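Side-chain contacts in SusD homolog (Bacteroides thetaiotaomicron, PDB 3EHM), which probably binds mucin O-glycans at the cell surface, as a SusD-like outer-membrane lipoprotein of a gut symbiont that uses these host sugars: residues 240-243 / 244-247; 340-343 / 344-348. One frame throughout, in Å; residues are numbered along the deposited sequence.

Interaction 1 of 2, residues 240-243 / 244-247; sequences EDIS and SEAK
Two successive i to i+3 hydrogen bonds, Ser244 N to Asp241 O (2.9 Å) and Glu245 N to Ile242 O (3.1 Å), wind residues 241-245 into a short 3-10 turn; both are fairly straight, with N-H...O angles of 157° and 163°. Across this turn the chief side-chain meeting is between Ile242 and Glu245, which lie side by side and point the same way. With chi1 at 73°, Glu245 CG sits between its own backbone N and carbonyl carbon, which brings it over the turn, 3.1 Å from Ile242 O. The chain then runs on extended, and CG2 of Ile242 sits over one flat face of the carboxylate, 3.8 Å from CD and from OE1 of Glu245. The two carboxylate oxygens are engaged separately: OE2 accepts from Lys247 NZ at 2.7 Å through its anti lone pair, while OE1 makes a salt bridge with Arg343 NE. An alanine in place of Glu245 would probably leave both Lys247 and Arg343 without this shared anion and uncover the methyl of Ile242. On the serine side the link is through water: one molecule lies 2.6 Å from Ser243 OG and 2.5 Å from Ser244 OG, and a second accepts from Glu240 N, donates to Asp241 OD2 and is weakly bonded to Ser244 OG. The turn follows helix 220-231 and leads directly into strand 246-248. Ile242 packs on Gln377 and Glu378 at the end of helix 364-378, whereas Ser244 touches Lys202 and Ala246 touches Leu203, both of helix 197-215.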
loop_
_atom_site.group_PDB
_atom_site.type_symbol
_atom_site.label_atom_id
_atom_site.label_comp_id
_atom_site.label_asym_id
_atom_site.label_seq_id
_atom_site.Cartn_x
_atom_site.Cartn_y
_atom_site.Cartn_z
ATOM N N GLU A 240 -6.770 -14.890 8.653
ATOM C CA GLU A 240 -5.613 -15.622 9.169
ATOM C C GLU A 240 -5.206 -16.775 8.263
ATOM O O GLU A 240 -4.162 -17.396 8.468
ATOM C CB GLU A 240 -5.917 -16.191 10.553
ATOM C CG GLU A 240 -6.484 -15.205 11.543
ATOM C CD GLU A 240 -6.778 -15.858 12.879
ATOM O OE1 GLU A 240 -7.442 -16.918 12.886
ATOM O OE2 GLU A 240 -6.350 -15.316 13.919
ATOM N N ASP A 241 -6.037 -17.060 7.270
ATOM C CA ASP A 241 -5.776 -18.148 6.341
ATOM C C ASP A 241 -5.715 -17.573 4.935
ATOM O O ASP A 241 -6.420 -16.620 4.620
ATOM C CB ASP A 241 -6.899 -19.183 6.446
ATOM C CG ASP A 241 -7.118 -19.657 7.873
ATOM O OD1 ASP A 241 -6.284 -20.440 8.376
ATOM O OD2 ASP A 241 -8.115 -19.234 8.498
ATOM N N ILE A 242 -4.869 -18.145 4.086
ATOM C CA ILE A 242 -4.746 -17.641 2.724
ATOM C C ILE A 242 -6.091 -17.712 1.997
ATOM O O ILE A 242 -6.399 -16.872 1.148
ATOM C CB ILE A 242 -3.674 -18.431 1.943
ATOM C CG1 ILE A 242 -2.307 -18.245 2.618
ATOM C CG2 ILE A 242 -3.616 -17.951 0.499
ATOM C CD1 ILE A 242 -1.194 -19.092 2.018
ATOM N N SER A 243 -6.900 -18.705 2.351
ATOM C CA SER A 243 -8.209 -18.882 1.729
ATOM C C SER A 243 -9.164 -17.717 2.005
ATOM O O SER A 243 -10.176 -17.570 1.323
ATOM C CB SER A 243 -8.843 -20.195 2.205
ATOM O OG SER A 243 -9.011 -20.205 3.612
ATOM N N SER A 244 -8.845 -16.893 3.001
ATOM C CA SER A 244 -9.687 -15.746 3.340
ATOM C C SER A 244 -9.126 -14.415 2.835
ATOM O O SER A 244 -9.723 -13.361 3.057
ATOM C CB SER A 244 -9.883 -15.662 4.856
ATOM O OG SER A 244 -10.667 -16.738 5.339
ATOM N N GLU A 245 -7.984 -14.460 2.154
ATOM C CA GLU A 245 -7.362 -13.239 1.653
ATOM C C GLU A 245 -8.282 -12.510 0.683
ATOM O O GLU A 245 -9.075 -13.135 -0.024
ATOM C CB GLU A 245 -6.033 -13.556 0.957
ATOM C CG GLU A 245 -6.176 -14.216 -0.406
ATOM C CD GLU A 245 -4.839 -14.630 -1.005
ATOM O OE1 GLU A 245 -3.786 -14.314 -0.412
ATOM O OE2 GLU A 245 -4.846 -15.273 -2.076
ATOM N N ALA A 246 -8.170 -11.188 0.654
ATOM C CA ALA A 246 -8.988 -10.380 -0.240
ATOM C C ALA A 246 -8.155 -9.957 -1.445
ATOM O O ALA A 246 -7.209 -9.179 -1.316
ATOM C CB ALA A 246 -9.509 -9.149 0.492
ATOM N N LYS A 247 -8.498 -10.487 -2.613
ATOM C CA LYS A 247 -7.785 -10.137 -3.833
ATOM C C LYS A 247 -8.754 -10.090 -5.002
ATOM O O LYS A 247 -9.836 -10.675 -4.952
ATOM C CB LYS A 247 -6.669 -11.149 -4.127
ATOM C CG LYS A 247 -7.142 -12.569 -4.389
ATOM C CD LYS A 247 -5.972 -13.463 -4.789
ATOM C CE LYS A 247 -6.417 -14.899 -5.038
ATOM N NZ LYS A 247 -6.897 -15.557 -3.789
HETATM O O HOH W 1 -9.013 -16.644 8.109
HETATM O O HOH W 2 -10.341 -15.611 -0.366
HETATM O O HOH W 3 -11.144 -19.138 4.684
#

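Interaction 2 of 2, residues 340-343 / 344-348; sequences YWFR and ASETY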
loop_
_atom_site.group_PDB
_atom_site.type_symbol
_atom_site.label_atom_id
_atom_site.label_comp_id
_atom_site.label_asym_id
_atom_site.label_seq_id
_atom_site.Cartn_x
_atom_site.Cartn_y
_atom_site.Cartn_z
ATOM N N TYR A 340 -3.736 -7.406 -4.692
ATOM C CA TYR A 340 -4.125 -7.745 -3.330
ATOM C C TYR A 340 -4.556 -6.579 -2.451
ATOM O O TYR A 340 -3.871 -5.561 -2.379
ATOM C CB TYR A 340 -2.967 -8.476 -2.655
ATOM C CG TYR A 340 -2.493 -9.692 -3.411
ATOM C CD1 TYR A 340 -3.123 -10.924 -3.254
ATOM C CD2 TYR A 340 -1.409 -9.611 -4.283
ATOM C CE1 TYR A 340 -2.681 -12.049 -3.940
ATOM C CE2 TYR A 340 -0.959 -10.727 -4.978
ATOM C CZ TYR A 340 -1.597 -11.941 -4.799
ATOM O OH TYR A 340 -1.137 -13.054 -5.463
ATOM N N TRP A 341 -5.692 -6.753 -1.778
ATOM C CA TRP A 341 -6.239 -5.749 -0.868
ATOM C C TRP A 341 -5.753 -6.028 0.554
ATOM O O TRP A 341 -5.340 -5.115 1.278
ATOM C CB TRP A 341 -7.769 -5.804 -0.857
ATOM C CG TRP A 341 -8.460 -5.293 -2.085
ATOM C CD1 TRP A 341 -7.886 -4.898 -3.260
ATOM C CD2 TRP A 341 -9.873 -5.166 -2.264
ATOM N NE1 TRP A 341 -8.861 -4.535 -4.163
ATOM C CE2 TRP A 341 -10.090 -4.691 -3.575
ATOM C CE3 TRP A 341 -10.980 -5.411 -1.440
ATOM C CZ2 TRP A 341 -11.369 -4.456 -4.084
ATOM C CZ3 TRP A 341 -12.252 -5.177 -1.944
ATOM C CH2 TRP A 341 -12.436 -4.705 -3.255
ATOM N N PHE A 342 -5.820 -7.294 0.954
ATOM C CA PHE A 342 -5.396 -7.680 2.298
ATOM C C PHE A 342 -5.072 -9.170 2.332
ATOM O O PHE A 342 -5.876 -9.993 1.901
ATOM C CB PHE A 342 -6.509 -7.361 3.304
ATOM C CG PHE A 342 -6.016 -7.156 4.715
ATOM C CD1 PHE A 342 -5.421 -8.196 5.421
ATOM C CD2 PHE A 342 -6.132 -5.912 5.328
ATOM C CE1 PHE A 342 -4.946 -7.999 6.722
ATOM C CE2 PHE A 342 -5.661 -5.704 6.628
ATOM C CZ PHE A 342 -5.067 -6.752 7.324
ATOM N N ARG A 343 -3.898 -9.516 2.853
ATOM C CA ARG A 343 -3.490 -10.915 2.917
ATOM C C ARG A 343 -3.270 -11.393 4.341
ATOM O O ARG A 343 -3.006 -10.600 5.243
ATOM C CB ARG A 343 -2.215 -11.130 2.102
ATOM C CG ARG A 343 -2.258 -10.467 0.735
ATOM C CD ARG A 343 -1.176 -11.000 -0.183
ATOM N NE ARG A 343 -1.459 -12.365 -0.622
ATOM C CZ ARG A 343 -0.719 -13.033 -1.499
ATOM N NH1 ARG A 343 0.353 -12.460 -2.034
ATOM N NH2 ARG A 343 -1.053 -14.268 -1.850
ATOM N N ALA A 344 -3.364 -12.706 4.530
ATOM C CA ALA A 344 -3.195 -13.302 5.849
ATOM C C ALA A 344 -1.865 -12.946 6.510
ATOM O O ALA A 344 -1.808 -12.714 7.720
ATOM C CB ALA A 344 -3.344 -14.821 5.751
ATOM N N SER A 345 -0.791 -12.895 5.728
ATOM C CA SER A 345 0.509 -12.579 6.309
ATOM C C SER A 345 0.501 -11.235 7.029
ATOM O O SER A 345 1.117 -11.088 8.084
ATOM C CB SER A 345 1.606 -12.602 5.236
ATOM O OG SER A 345 1.344 -11.683 4.189
ATOM N N GLU A 346 -0.207 -10.254 6.478
ATOM C CA GLU A 346 -0.251 -8.938 7.106
ATOM C C GLU A 346 -0.853 -9.022 8.508
ATOM O O GLU A 346 -0.370 -8.381 9.446
ATOM C CB GLU A 346 -1.068 -7.953 6.268
ATOM C CG GLU A 346 -0.897 -6.514 6.737
ATOM C CD GLU A 346 -1.806 -5.529 6.029
ATOM O OE1 GLU A 346 -2.202 -5.787 4.870
ATOM O OE2 GLU A 346 -2.106 -4.481 6.636
ATOM N N THR A 347 -1.909 -9.813 8.646
ATOM C CA THR A 347 -2.563 -9.978 9.939
ATOM C C THR A 347 -1.562 -10.388 11.018
ATOM O O THR A 347 -1.570 -9.847 12.127
ATOM C CB THR A 347 -3.680 -11.034 9.856
ATOM O OG1 THR A 347 -4.698 -10.578 8.956
ATOM C CG2 THR A 347 -4.296 -11.272 11.223
ATOM N N TYR A 348 -0.693 -11.341 10.698
ATOM C CA TYR A 348 0.284 -11.785 11.680
ATOM C C TYR A 348 1.292 -10.706 12.058
ATOM O O TYR A 348 1.663 -10.594 13.224
ATOM C CB TYR A 348 1.007 -13.043 11.189
ATOM C CG TYR A 348 0.095 -14.245 11.143
ATOM C CD1 TYR A 348 -0.624 -14.553 9.993
ATOM C CD2 TYR A 348 -0.105 -15.035 12.276
ATOM C CE1 TYR A 348 -1.521 -15.612 9.965
ATOM C CE2 TYR A 348 -1.004 -16.099 12.261
ATOM C CZ TYR A 348 -1.708 -16.379 11.101
ATOM O OH TYR A 348 -2.608 -17.415 11.078
HETATM O O HOH W 4 -1.888 -7.528 3.102
#
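Phe342 and Glu346 each hold CG anti to the backbone N (chi1 -155° and -168°), and these torsions carry the carboxylate at the end of an extended glutamate chain across one face of the phenylalanine ring. The two planes are stacked, only 12° apart; OE1 lies 3.7 Å above the ring plane over its centre, and CD comes to 3.7 Å from CZ. The negative charge over the pi face is probably offset by Arg210, whose NH1 makes a salt bridge with Glu346 OE1. That oxygen also accepts from a water at 2.5 Å, which in turn accepts the backbone N-H of Arg343 (N to water 2.8 Å). At the ring edge, near its plane, Thr347 OG1 approaches CE1 of Phe342 to 3.4 Å, its hydroxyl being hydrogen-bonded to Ile239 O. Arg343 occupies the N-cap position, and its carbonyl O receives a weak hydrogen bond from Glu346 N at 3.1 Å. Its guanidinium turns back over Tyr340, whose CE1 lies 3.3 Å from the guanidinium plane over its centre, while NE pairs with Glu245. The contact thus joins the end of strand 339-342 to the first turn of helix 344-356. Helix 197-215 covers Phe342 through Leu203 and Ser206; helix 364-378 meets Ala344 and Ser345 through Ile374, and helix 429-445 meets Glu346 through Lys441 and Leu445.

How the interactions relate
Interactions 1 and 2 have centres about 7 Å apart and are joined by the two-stranded antiparallel sheet of 246-248 and 339-342. Ala246 N to Phe342 O and Ala246 O to Trp341 N, both 2.9 Å, are probable hydrogen bonds; with Trp341 and Phe342 both facing Ala246, this is a classic beta bulge. Next to it, Lys247 CB packs against Tyr340 CD1 at 3.7 Å. At the other end, Ala344 CB lies 3.7 Å from Glu240 C, and Tyr348 OH is hydrogen-bonded to Glu240 O. Together the two contacts join parts of the fold: the loop after helix 220-231, the two-stranded sheet and the start of helix 344-356.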